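Side-chain contacts in pectate lyase (Cellvibrio cellulosa, PDB 1GXM), which cleaves pectate (polygalacturonate) by an anti-beta-elimination mechanism, the chain described here being the family 10 catalytic module of a longer protein: residues Thr15-Pro20 and Ala326-Tyr331; Glu218-Leu223 and Thr320-Phe325; Val143-Ala148 and Met227-Thr232; Ala22-Asn27 and Met137-Thr142. All coordinates share one frame; numbering follows the deposited sequence. Where two conformers were deposited one is given.

Overall arrangement
From the N terminus, the loop before helix 20-28 enters contact 1, whose partner is the end of helix 318-329, so this contact closes a loop of nearly the whole modelled chain and encloses the other three. Contact 4 comes next, joining helix 20-28 to helix 136-148. Contact 3 begins directly after it, on the last turns of helix 136-148, and runs to the loop before helix 233-246. Contact 2 opens on helix 219-226 before contact 3 has closed, so these two cross. Its far side is helix 318-329, shared with contact 1. Met-227 packs against Phe-325, which also touches the 15-20 loop.

Contact 1 of 4, residues Thr15-Pro20 and Ala326-Tyr331; sequences TLDGNP and AQKVGY
Lys-328 bridges to Asp-17 with a side chain that can be traced atom by atom. From CB the chain leaves the helix with CG anti to the backbone N (chi1 -174°), then bends at its last two torsions to come down on the 15-20 loop. Its CD lies 3.7 Å from Asp-17 O and CE 3.5 Å from the same oxygen, so the methylenes run over the carbonyl before the charge is reached. The ammonium NZ makes a salt bridge of 2.8 Å to Asp-17 OD2, approaching from above the carboxylate plane, and donates to Asp-17 O at 3.1 Å, 60° out of that carbonyl's plane. That carbonyl belongs to the central peptide of a type II beta turn, Leu-16 to Asn-19, in which Gly-18 has positive phi. An ST turn overlaps its start, Asp-17 N donating to Thr-15 OG1 at 3.1 Å. Alongside, Thr-15 CG2 meets Val-329 CG1 at 3.9 Å, and Gly-330, with positive phi, forms a Schellman motif at the C-terminal end of this helix. One lysine thus binds both the main chain and the side chain of Asp-17, a salt bridge backed by a hydrogen bond to the main chain, at the protein surface between the N-terminal loop and the C-terminal helix.

Contact 2 of 4, residues Glu218-Leu223 and Thr320-Phe325; sequences ESVGVL and TSIINF
Ser-219 OG, on the residue just before the touching Val-220, is gripped by two backbone groups, Ser-215 O and Trp-192 N, and Ser-219 O in turn accepts from the amide of Leu-223 at 3.1 Å. This turn of helix presents Val-220 and Leu-223 to Ile-322 across an apolar contact. Val-220 CG1, placed by a chi1 of 174° on the far side of CB from the backbone N, reaches between two residues of the facing helix, coming to 3.7 Å from Ser-321 OG and 4.0 Å from Ile-322 CB. The Val-220 and Ile-322 side chains run alongside one another with opposite headings, and Ile-322 CD1 comes to 3.8 Å from Val-220 O. The segment axes approach to 9.7 Å at 29°, so helices 219-226 and 318-329 run side by side in the same general direction, within the helical part of a family 10 lyase assigned to the six-hairpin clan. About one turn toward the C-terminal end of helix 219-226, Leu-223 CB lies 4.0 Å from Ile-322 CG1, with Ile-322 CD1 at 4.1 Å from that same carbon. Phe-246 of helix 233-246 touches Val-220, Leu-223 and Ile-322 alike.

Contact 3 of 4, residues Val143-Ala148 and Met227-Thr232; sequences VLDFAA and MTQPQT
Asp-145 and Gln-229 form a buried polar contact that joins the last turns of helix 136-148 to the loop between helices 219-226 and 233-246. The evidence is one direct bond and one water bridge. Gln-229 NE2 donates to Asp-145 OD1 at 3.0 Å with an almost straight N-H...O angle of 172°. The acceptor lies close to the amide plane, yet the donor stands over the carboxylate, 82° out of its plane, and the two flat groups are turned steeply against each other. A bend at chi2 (-57°) folds the glutamine back toward its own loop, and its other amide hydrogen goes to Thr-228 OG1 at 3.1 Å, again close to the amide plane. Both N-H groups are therefore used, which fixes the amide's rotation. Thr-228 OG1 is itself tied to Phe-225 O at the end of the preceding helix. This is a helix-to-linker junction within the helical part of the pectate lyase catalytic module, bridged a second time by water 1, which donates to Asp-145 OD2 at 2.7 Å and to Thr-228 O at 2.7 Å. Asp-145 OD2 also forms a salt bridge with Arg-151, a charge that would favour an ionised carboxylate; that arginine makes a cation-pi contact with Phe-146. Further along the loop, Gln-231 NE2 donates to Gln-229 O at 2.8 Å, and its OE1 pairs with Tyr-331 OH.

Contact 4 of 4, residues Ala22-Asn27 and Met137-Thr142; sequences ANWLNN and MAYALT
Trp-24 and Tyr-139 meet as an offset stack, with the tyrosine ring lying against the pyrrole part of the indole. The centroids of the tryptophan five-membered ring and the tyrosine ring are 4.6 Å apart, and the planes are inclined by 28°, a clearly tilted offset stack. The CD2-CE2 side of the tyrosine makes the closest approach: Tyr-139 CE2 is 3.4 Å from Trp-24 CG, and Tyr-139 CD2 is 3.4 Å from Trp-24 CD2. Nearer the tyrosine backbone, Tyr-139 CB sits over the six-membered ring, 4.1 Å from its centroid and 18° off the normal, a CH-pi contact. One indole face is thus met by both the ring and the methylene of a single residue. Trp-24 chi1 of 166° swings the indole away from its own backbone N, toward helix 136-148. Leu-25, the next residue after Trp-24, brings CD1 to 4.1 Å from Thr-142 CG2, about a turn beyond Tyr-139 on the other helix. The threonine hydroxyl is turned back on its own helix, Thr-142 OG1 donating to Ala-138 O at 2.9 Å, while Thr-142 N reaches the same oxygen from the opposite face of the carbonyl plane. In this helical core, Ile-77 of helix 77-90 touches both aromatic residues, Phe-225 of helix 219-226 packs on Thr-142, and Val-143 and Phe-146 continue the interface of helices 20-28 and 136-148.

Contact 1 of 4, residues Thr15-Pro20 and Ala326-Tyr331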
loop_
_atom_site.group_PDB
_atom_site.type_symbol
_atom_site.label_atom_id
_atom_site.label_comp_id
_atom_site.label_asym_id
_atom_site.label_seq_id
_atom_site.Cartn_x
_atom_site.Cartn_y
_atom_site.Cartn_z
ATOM N N THR A 15 3.891 19.072 -0.545
ATOM C CA THR A 15 4.474 18.724 -1.827
ATOM C C THR A 15 4.358 17.230 -2.098
ATOM O O THR A 15 4.414 16.411 -1.185
ATOM C CB THR A 15 5.945 19.170 -1.899
ATOM O OG1 THR A 15 6.446 18.949 -3.220
ATOM C CG2 THR A 15 6.845 18.325 -0.990
ATOM N N LEU A 16 4.187 16.893 -3.364
ATOM C CA LEU A 16 4.223 15.511 -3.797
ATOM C C LEU A 16 5.639 15.104 -4.196
ATOM O O LEU A 16 5.898 13.932 -4.453
ATOM C CB LEU A 16 3.261 15.296 -4.960
ATOM C CG LEU A 16 1.776 15.453 -4.620
ATOM C CD1 LEU A 16 0.952 15.447 -5.910
ATOM C CD2 LEU A 16 1.281 14.376 -3.647
ATOM N N ASP A 17 6.547 16.075 -4.249
ATOM C CA ASP A 17 7.943 15.799 -4.562
ATOM C C ASP A 17 8.607 15.030 -3.424
ATOM O O ASP A 17 8.780 15.556 -2.331
ATOM C CB ASP A 17 8.710 17.101 -4.807
ATOM C CG ASP A 17 10.136 16.856 -5.292
ATOM O OD1 ASP A 17 10.314 15.984 -6.157
ATOM O OD2 ASP A 17 11.139 17.485 -4.869
ATOM N N GLY A 18 8.992 13.791 -3.709
ATOM C CA GLY A 18 9.550 12.883 -2.721
ATOM C C GLY A 18 8.538 11.982 -2.020
ATOM O O GLY A 18 8.893 11.178 -1.183
ATOM N N ASN A 19 7.265 12.132 -2.348
ATOM C CA ASN A 19 6.247 11.329 -1.694
ATOM C C ASN A 19 6.286 9.920 -2.267
ATOM O O ASN A 19 6.143 9.744 -3.471
ATOM C CB ASN A 19 4.876 11.953 -1.890
ATOM C CG ASN A 19 3.777 11.146 -1.234
ATOM O OD1 ASN A 19 3.576 9.981 -1.556
ATOM N ND2 ASN A 19 3.047 11.772 -0.322
ATOM N N PRO A 20 6.527 8.915 -1.436
ATOM C CA PRO A 20 6.684 7.547 -1.941
ATOM C C PRO A 20 5.522 7.033 -2.786
ATOM O O PRO A 20 5.716 6.290 -3.749
ATOM C CB PRO A 20 6.840 6.720 -0.663
ATOM C CG PRO A 20 7.396 7.650 0.300
ATOM C CD PRO A 20 6.799 8.979 0.011
ATOM N N ALA A 326 9.239 13.260 5.666
ATOM C CA ALA A 326 8.642 14.052 6.732
ATOM C C ALA A 326 9.538 15.215 7.134
ATOM O O ALA A 326 9.060 16.304 7.380
ATOM C CB ALA A 326 8.351 13.205 7.917
ATOM N N GLN A 327 10.840 14.978 7.196
ATOM C CA GLN A 327 11.790 16.028 7.565
ATOM C C GLN A 327 11.716 17.152 6.533
ATOM O O GLN A 327 11.679 18.328 6.882
ATOM C CB GLN A 327 13.210 15.464 7.648
ATOM C CG GLN A 327 14.231 16.436 8.261
ATOM C CD GLN A 327 14.829 17.432 7.270
ATOM O OE1 GLN A 327 14.548 17.390 6.059
ATOM N NE2 GLN A 327 15.666 18.333 7.781
ATOM N N LYS A 328 11.709 16.773 5.262
ATOM C CA LYS A 328 11.658 17.706 4.139
ATOM C C LYS A 328 10.449 18.646 4.270
ATOM O O LYS A 328 10.558 19.854 4.028
ATOM C CB LYS A 328 11.594 16.911 2.826
ATOM C CG LYS A 328 11.683 17.681 1.485
ATOM C CD LYS A 328 11.008 16.832 0.370
ATOM C CE LYS A 328 11.770 16.733 -0.940
ATOM N NZ LYS A 328 11.139 17.535 -2.031
ATOM N N VAL A 329 9.297 18.104 4.662
ATOM C CA VAL A 329 8.056 18.890 4.727
ATOM C C VAL A 329 7.763 19.477 6.110
ATOM O O VAL A 329 6.717 20.107 6.301
ATOM C CB VAL A 329 6.826 18.086 4.245
ATOM C CG1 VAL A 329 7.050 17.535 2.865
ATOM C CG2 VAL A 329 6.466 16.968 5.226
ATOM N N GLY A 330 8.656 19.273 7.073
ATOM C CA GLY A 330 8.522 19.862 8.405
ATOM C C GLY A 330 7.676 19.076 9.402
ATOM O O GLY A 330 7.206 19.614 10.403
ATOM N N TYR A 331 7.481 17.790 9.134
ATOM C CA TYR A 331 6.679 16.912 9.990
ATOM C C TYR A 331 7.492 16.056 10.957
ATOM O O TYR A 331 6.941 15.182 11.640
ATOM C CB TYR A 331 5.811 16.008 9.116
ATOM C CG TYR A 331 4.463 16.589 8.756
ATOM C CD1 TYR A 331 4.236 17.968 8.701
ATOM C CD2 TYR A 331 3.423 15.758 8.451
ATOM C CE1 TYR A 331 2.981 18.460 8.367
ATOM C CE2 TYR A 331 2.203 16.229 8.109
ATOM C CZ TYR A 331 1.973 17.580 8.074
ATOM O OH TYR A 331 0.720 18.005 7.734
#

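Contact 2 of 4, residues Glu218-Leu223 and Thr320-Phe325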
loop_
_atom_site.group_PDB
_atom_site.type_symbol
_atom_site.label_atom_id
_atom_site.label_comp_id
_atom_site.label_asym_id
_atom_site.label_seq_id
_atom_site.Cartn_x
_atom_site.Cartn_y
_atom_site.Cartn_z
ATOM N N GLU A 218 4.334 -1.689 5.851
ATOM C CA GLU A 218 3.182 -1.135 5.133
ATOM C C GLU A 218 2.767 0.221 5.637
ATOM O O GLU A 218 2.067 0.944 4.940
ATOM C CB GLU A 218 1.978 -2.088 5.172
ATOM C CG GLU A 218 2.287 -3.501 4.726
ATOM C CD GLU A 218 2.801 -3.623 3.308
ATOM O OE1 GLU A 218 2.787 -2.651 2.538
ATOM O OE2 GLU A 218 3.190 -4.740 2.963
ATOM N N SER A 219 3.191 0.584 6.834
ATOM C CA SER A 219 2.740 1.842 7.393
ATOM C C SER A 219 3.362 3.032 6.679
ATOM O O SER A 219 2.796 4.099 6.697
ATOM C CB SER A 219 3.000 1.880 8.877
ATOM O OG SER A 219 2.146 0.971 9.530
ATOM N N VAL A 220 4.488 2.835 5.999
ATOM C CA VAL A 220 5.128 3.890 5.213
ATOM C C VAL A 220 4.179 4.399 4.138
ATOM O O VAL A 220 3.919 5.594 4.018
ATOM C CB VAL A 220 6.398 3.367 4.540
ATOM C CG1 VAL A 220 7.001 4.412 3.612
ATOM C CG2 VAL A 220 7.402 2.904 5.588
ATOM N N GLY A 221 3.625 3.476 3.364
ATOM C CA GLY A 221 2.760 3.854 2.269
ATOM C C GLY A 221 1.479 4.489 2.748
ATOM O O GLY A 221 0.913 5.345 2.072
ATOM N N VAL A 222 0.984 4.047 3.893
ATOM C CA VAL A 222 -0.233 4.649 4.446
ATOM C C VAL A 222 0.051 6.111 4.781
ATOM O O VAL A 222 -0.716 7.008 4.458
ATOM C CB VAL A 222 -0.710 3.907 5.693
ATOM C CG1 VAL A 222 -1.938 4.597 6.261
ATOM C CG2 VAL A 222 -1.049 2.461 5.381
ATOM N N LEU A 223 1.167 6.358 5.449
ATOM C CA LEU A 223 1.574 7.728 5.740
ATOM C C LEU A 223 1.774 8.549 4.476
ATOM O O LEU A 223 1.364 9.692 4.388
ATOM C CB LEU A 223 2.826 7.744 6.601
ATOM C CG LEU A 223 2.586 7.219 8.003
ATOM C CD1 LEU A 223 3.908 6.955 8.725
ATOM C CD2 LEU A 223 1.733 8.148 8.845
ATOM N N THR A 320 13.363 4.930 6.664
ATOM C CA THR A 320 14.224 5.969 6.097
ATOM C C THR A 320 13.474 6.883 5.174
ATOM O O THR A 320 13.524 8.103 5.305
ATOM C CB THR A 320 15.408 5.310 5.401
ATOM O OG1 THR A 320 16.126 4.584 6.405
ATOM C CG2 THR A 320 16.384 6.350 4.821
ATOM N N SER A 321 12.753 6.302 4.243
ATOM C CA SER A 321 12.123 7.091 3.200
ATOM C C SER A 321 11.071 8.048 3.794
ATOM O O SER A 321 11.031 9.233 3.463
ATOM C CB SER A 321 11.515 6.184 2.140
ATOM O OG SER A 321 10.474 5.421 2.656
ATOM N N ILE A 322 10.226 7.543 4.675
ATOM C CA ILE A 322 9.161 8.388 5.193
ATOM C C ILE A 322 9.684 9.407 6.174
ATOM O O ILE A 322 9.178 10.509 6.240
ATOM C CB ILE A 322 7.994 7.556 5.798
ATOM C CG1 ILE A 322 6.709 8.385 5.819
ATOM C CG2 ILE A 322 8.331 6.985 7.152
ATOM C CD1 ILE A 322 6.147 8.679 4.450
ATOM N N ILE A 323 10.709 9.048 6.932
ATOM C CA ILE A 323 11.304 9.977 7.895
ATOM C C ILE A 323 11.966 11.123 7.160
ATOM O O ILE A 323 11.777 12.287 7.513
ATOM C CB ILE A 323 12.311 9.246 8.796
ATOM C CG1 ILE A 323 11.537 8.339 9.748
ATOM C CG2 ILE A 323 13.208 10.238 9.537
ATOM C CD1 ILE A 323 12.419 7.406 10.508
ATOM N N ASN A 324 12.697 10.808 6.106
ATOM C CA ASN A 324 13.391 11.848 5.365
ATOM C C ASN A 324 12.401 12.746 4.658
ATOM O O ASN A 324 12.590 13.952 4.586
ATOM C CB ASN A 324 14.393 11.260 4.376
ATOM C CG ASN A 324 15.622 10.674 5.070
ATOM O OD1 ASN A 324 16.358 9.894 4.472
ATOM N ND2 ASN A 324 15.811 11.010 6.339
ATOM N N PHE A 325 11.325 12.164 4.144
ATOM C CA PHE A 325 10.281 12.950 3.491
ATOM C C PHE A 325 9.578 13.822 4.512
ATOM O O PHE A 325 9.367 15.016 4.263
ATOM C CB PHE A 325 9.278 12.045 2.785
ATOM C CG PHE A 325 8.191 12.790 2.078
ATOM C CD1 PHE A 325 8.498 13.715 1.105
ATOM C CD2 PHE A 325 6.872 12.573 2.392
ATOM C CE1 PHE A 325 7.496 14.410 0.461
ATOM C CE2 PHE A 325 5.880 13.250 1.735
ATOM C CZ PHE A 325 6.193 14.175 0.784
#

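Contact 3 of 4, residues Val143-Ala148 and Met227-Thr232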
loop_
_atom_site.group_PDB
_atom_site.type_symbol
_atom_site.label_atom_id
_atom_site.label_comp_id
_atom_site.label_asym_id
_atom_site.label_seq_id
_atom_site.Cartn_x
_atom_site.Cartn_y
_atom_site.Cartn_z
ATOM N N VAL A 143 -4.161 6.323 -6.338
ATOM C CA VAL A 143 -4.622 6.351 -7.728
ATOM C C VAL A 143 -5.947 7.104 -7.803
ATOM O O VAL A 143 -6.131 7.992 -8.652
ATOM C CB VAL A 143 -4.784 4.942 -8.302
ATOM C CG1 VAL A 143 -5.438 5.014 -9.665
ATOM C CG2 VAL A 143 -3.446 4.242 -8.398
ATOM N N LEU A 144 -6.883 6.733 -6.946
ATOM C CA LEU A 144 -8.199 7.382 -6.963
ATOM C C LEU A 144 -8.075 8.867 -6.661
ATOM O O LEU A 144 -8.789 9.675 -7.229
ATOM C CB LEU A 144 -9.163 6.700 -5.999
ATOM C CG LEU A 144 -9.553 5.283 -6.416
ATOM C CD1 LEU A 144 -10.335 4.652 -5.291
ATOM C CD2 LEU A 144 -10.345 5.277 -7.708
ATOM N N ASP A 145 -7.175 9.226 -5.760
ATOM C CA ASP A 145 -6.950 10.630 -5.437
ATOM C C ASP A 145 -6.347 11.386 -6.604
ATOM O O ASP A 145 -6.736 12.506 -6.869
ATOM C CB ASP A 145 -6.068 10.767 -4.222
ATOM C CG ASP A 145 -5.840 12.188 -3.853
ATOM O OD1 ASP A 145 -6.775 12.845 -3.323
ATOM O OD2 ASP A 145 -4.736 12.716 -4.060
ATOM N N PHE A 146 -5.401 10.790 -7.306
ATOM C CA PHE A 146 -4.860 11.427 -8.487
ATOM C C PHE A 146 -5.975 11.599 -9.529
ATOM O O PHE A 146 -6.086 12.654 -10.159
ATOM C CB PHE A 146 -3.693 10.630 -9.049
ATOM C CG PHE A 146 -2.362 11.013 -8.463
ATOM C CD1 PHE A 146 -2.166 11.023 -7.097
ATOM C CD2 PHE A 146 -1.309 11.361 -9.286
ATOM C CE1 PHE A 146 -0.952 11.374 -6.572
ATOM C CE2 PHE A 146 -0.085 11.692 -8.763
ATOM C CZ PHE A 146 0.093 11.720 -7.398
ATOM N N ALA A 147 -6.825 10.586 -9.685
ATOM C CA ALA A 147 -7.928 10.665 -10.634
ATOM C C ALA A 147 -8.863 11.786 -10.198
ATOM O O ALA A 147 -9.262 12.638 -11.008
ATOM C CB ALA A 147 -8.653 9.335 -10.703
ATOM N N ALA A 148 -9.192 11.825 -8.911
ATOM C CA ALA A 148 -10.139 12.815 -8.381
ATOM C C ALA A 148 -9.658 14.236 -8.585
ATOM O O ALA A 148 -10.469 15.170 -8.716
ATOM C CB ALA A 148 -10.396 12.576 -6.901
ATOM N N MET A 227 -0.238 11.904 3.412
ATOM C CA MET A 227 0.486 13.108 3.107
ATOM C C MET A 227 0.109 13.705 1.745
ATOM O O MET A 227 0.508 14.831 1.468
ATOM C CB MET A 227 1.985 12.855 3.220
ATOM C CG MET A 227 2.400 12.689 4.653
ATOM S SD MET A 227 4.070 12.131 4.887
ATOM C CE MET A 227 4.972 13.661 4.978
ATOM N N THR A 228 -0.646 12.981 0.922
ATOM C CA THR A 228 -1.172 13.548 -0.318
ATOM C C THR A 228 -2.481 14.306 -0.058
ATOM O O THR A 228 -2.956 15.018 -0.937
ATOM C CB THR A 228 -1.461 12.486 -1.408
ATOM O OG1 THR A 228 -2.594 11.685 -1.018
ATOM C CG2 THR A 228 -0.269 11.524 -1.665
ATOM N N GLN A 229 -3.087 14.100 1.102
ATOM C CA GLN A 229 -4.407 14.646 1.400
ATOM C C GLN A 229 -4.330 16.039 1.983
ATOM O O GLN A 229 -3.295 16.445 2.514
ATOM C CB GLN A 229 -5.144 13.717 2.363
ATOM C CG GLN A 229 -5.403 12.368 1.760
ATOM C CD GLN A 229 -6.205 12.514 0.471
ATOM O OE1 GLN A 229 -7.376 12.878 0.520
ATOM N NE2 GLN A 229 -5.570 12.293 -0.671
ATOM N N PRO A 230 -5.426 16.796 1.858
ATOM C CA PRO A 230 -5.514 18.048 2.599
ATOM C C PRO A 230 -5.220 17.775 4.057
ATOM O O PRO A 230 -5.833 16.891 4.654
ATOM C CB PRO A 230 -6.972 18.473 2.397
ATOM C CG PRO A 230 -7.393 17.852 1.129
ATOM C CD PRO A 230 -6.649 16.549 1.077
ATOM N N GLN A 231 -4.259 18.509 4.592
ATOM C CA GLN A 231 -3.778 18.282 5.946
ATOM C C GLN A 231 -4.682 18.959 6.973
ATOM O O GLN A 231 -4.347 19.973 7.543
ATOM C CB GLN A 231 -2.335 18.738 6.095
ATOM C CG GLN A 231 -1.364 17.967 5.221
ATOM C CD GLN A 231 -1.268 16.506 5.612
ATOM O OE1 GLN A 231 -0.773 16.181 6.693
ATOM N NE2 GLN A 231 -1.745 15.629 4.740
ATOM N N THR A 232 -5.807 18.337 7.231
ATOM C CA THR A 232 -6.691 18.788 8.284
ATOM C C THR A 232 -5.958 18.632 9.613
ATOM O O THR A 232 -4.936 17.934 9.705
ATOM C CB THR A 232 -7.982 17.952 8.331
ATOM O OG1 THR A 232 -7.681 16.610 8.726
ATOM C CG2 THR A 232 -8.647 17.801 6.965
HETATM O O HOH W 1 -4.860 15.140 -2.795
#

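Contact 4 of 4, residues Ala22-Asn27 and Met137-Thr142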
loop_
_atom_site.group_PDB
_atom_site.type_symbol
_atom_site.label_atom_id
_atom_site.label_comp_id
_atom_site.label_asym_id
_atom_site.label_seq_id
_atom_site.Cartn_x
_atom_site.Cartn_y
_atom_site.Cartn_z
ATOM N N ALA A 22 3.328 8.898 -4.541
ATOM C CA ALA A 22 3.364 9.624 -5.792
ATOM C C ALA A 22 4.481 9.083 -6.689
ATOM O O ALA A 22 4.314 8.967 -7.908
ATOM C CB ALA A 22 3.597 11.093 -5.533
ATOM N N ASN A 23 5.620 8.750 -6.094
ATOM C CA ASN A 23 6.726 8.192 -6.861
ATOM C C ASN A 23 6.298 6.850 -7.462
ATOM O O ASN A 23 6.575 6.543 -8.627
ATOM C CB ASN A 23 7.950 7.988 -5.986
ATOM C CG ASN A 23 8.698 9.271 -5.673
ATOM O OD1 ASN A 23 9.537 9.298 -4.765
ATOM N ND2 ASN A 23 8.422 10.318 -6.413
ATOM N N TRP A 24 5.621 6.031 -6.670
ATOM C CA TRP A 24 5.136 4.763 -7.173
ATOM C C TRP A 24 4.210 4.981 -8.377
ATOM O O TRP A 24 4.307 4.305 -9.407
ATOM C CB TRP A 24 4.402 3.957 -6.075
ATOM C CG TRP A 24 3.656 2.869 -6.705
ATOM C CD1 TRP A 24 4.150 1.663 -7.088
ATOM C CD2 TRP A 24 2.317 2.927 -7.154
ATOM N NE1 TRP A 24 3.182 0.958 -7.748
ATOM C CE2 TRP A 24 2.044 1.712 -7.801
ATOM C CE3 TRP A 24 1.291 3.884 -7.068
ATOM C CZ2 TRP A 24 0.807 1.433 -8.366
ATOM C CZ3 TRP A 24 0.061 3.591 -7.629
ATOM C CH2 TRP A 24 -0.158 2.391 -8.273
ATOM N N LEU A 25 3.290 5.921 -8.252
ATOM C CA LEU A 25 2.279 6.118 -9.286
ATOM C C LEU A 25 2.951 6.611 -10.565
ATOM O O LEU A 25 2.690 6.137 -11.667
ATOM C CB LEU A 25 1.243 7.114 -8.815
ATOM C CG LEU A 25 0.002 7.261 -9.701
ATOM C CD1 LEU A 25 -1.207 7.645 -8.856
ATOM C CD2 LEU A 25 0.236 8.301 -10.808
ATOM N N ASN A 26 3.817 7.586 -10.420
ATOM C CA ASN A 26 4.454 8.123 -11.609
ATOM C C ASN A 26 5.304 7.080 -12.302
ATOM O O ASN A 26 5.338 7.031 -13.530
ATOM C CB ASN A 26 5.202 9.412 -11.283
ATOM C CG ASN A 26 4.238 10.590 -11.111
ATOM O OD1 ASN A 26 3.391 10.854 -11.984
ATOM N ND2 ASN A 26 4.328 11.276 -9.978
ATOM N N ASN A 27 5.958 6.217 -11.537
ATOM C CA ASN A 27 6.688 5.095 -12.125
ATOM C C ASN A 27 5.774 4.130 -12.862
ATOM O O ASN A 27 6.133 3.600 -13.917
ATOM C CB ASN A 27 7.388 4.323 -11.045
ATOM C CG ASN A 27 8.718 4.944 -10.672
ATOM O OD1 ASN A 27 9.239 4.717 -9.577
ATOM N ND2 ASN A 27 9.210 5.843 -11.521
ATOM N N MET A 137 -4.093 -0.916 -0.329
ATOM C CA MET A 137 -5.100 0.083 -0.070
ATOM C C MET A 137 -4.543 1.492 -0.233
ATOM O O MET A 137 -5.192 2.355 -0.807
ATOM C CB MET A 137 -5.713 -0.100 1.307
ATOM C CG MET A 137 -6.786 0.902 1.620
ATOM S SD MET A 137 -7.779 0.394 3.022
ATOM C CE MET A 137 -8.689 1.879 3.263
ATOM N N ALA A 138 -3.363 1.748 0.306
ATOM C CA ALA A 138 -2.822 3.086 0.260
ATOM C C ALA A 138 -2.579 3.528 -1.169
ATOM O O ALA A 138 -2.865 4.665 -1.523
ATOM C CB ALA A 138 -1.539 3.188 1.059
ATOM N N TYR A 139 -2.054 2.653 -2.012
ATOM C CA TYR A 139 -1.706 3.076 -3.360
ATOM C C TYR A 139 -2.951 3.082 -4.231
ATOM O O TYR A 139 -3.039 3.895 -5.126
ATOM C CB TYR A 139 -0.573 2.243 -3.958
ATOM C CG TYR A 139 0.799 2.544 -3.378
ATOM C CD1 TYR A 139 0.987 3.397 -2.282
ATOM C CD2 TYR A 139 1.909 1.920 -3.911
ATOM C CE1 TYR A 139 2.264 3.628 -1.760
ATOM C CE2 TYR A 139 3.163 2.144 -3.402
ATOM C CZ TYR A 139 3.333 3.002 -2.321
ATOM O OH TYR A 139 4.592 3.225 -1.811
ATOM N N ALA A 140 -3.923 2.223 -3.947
ATOM C CA ALA A 140 -5.221 2.303 -4.633
ATOM C C ALA A 140 -5.888 3.644 -4.358
ATOM O O ALA A 140 -6.435 4.273 -5.252
ATOM C CB ALA A 140 -6.119 1.192 -4.223
ATOM N N LEU A 141 -5.860 4.071 -3.106
ATOM C CA LEU A 141 -6.425 5.364 -2.759
ATOM C C LEU A 141 -5.659 6.483 -3.418
ATOM O O LEU A 141 -6.232 7.496 -3.777
ATOM C CB LEU A 141 -6.488 5.575 -1.248
ATOM C CG LEU A 141 -7.433 4.639 -0.522
ATOM C CD1 LEU A 141 -7.302 4.830 0.951
ATOM C CD2 LEU A 141 -8.868 4.873 -0.954
ATOM N N THR A 142 -4.351 6.325 -3.550
ATOM C CA THR A 142 -3.521 7.319 -4.216
ATOM C C THR A 142 -3.943 7.448 -5.675
ATOM O O THR A 142 -4.085 8.554 -6.199
ATOM C CB THR A 142 -2.047 6.939 -4.116
ATOM O OG1 THR A 142 -1.651 6.944 -2.736
ATOM C CG2 THR A 142 -1.134 7.980 -4.789
#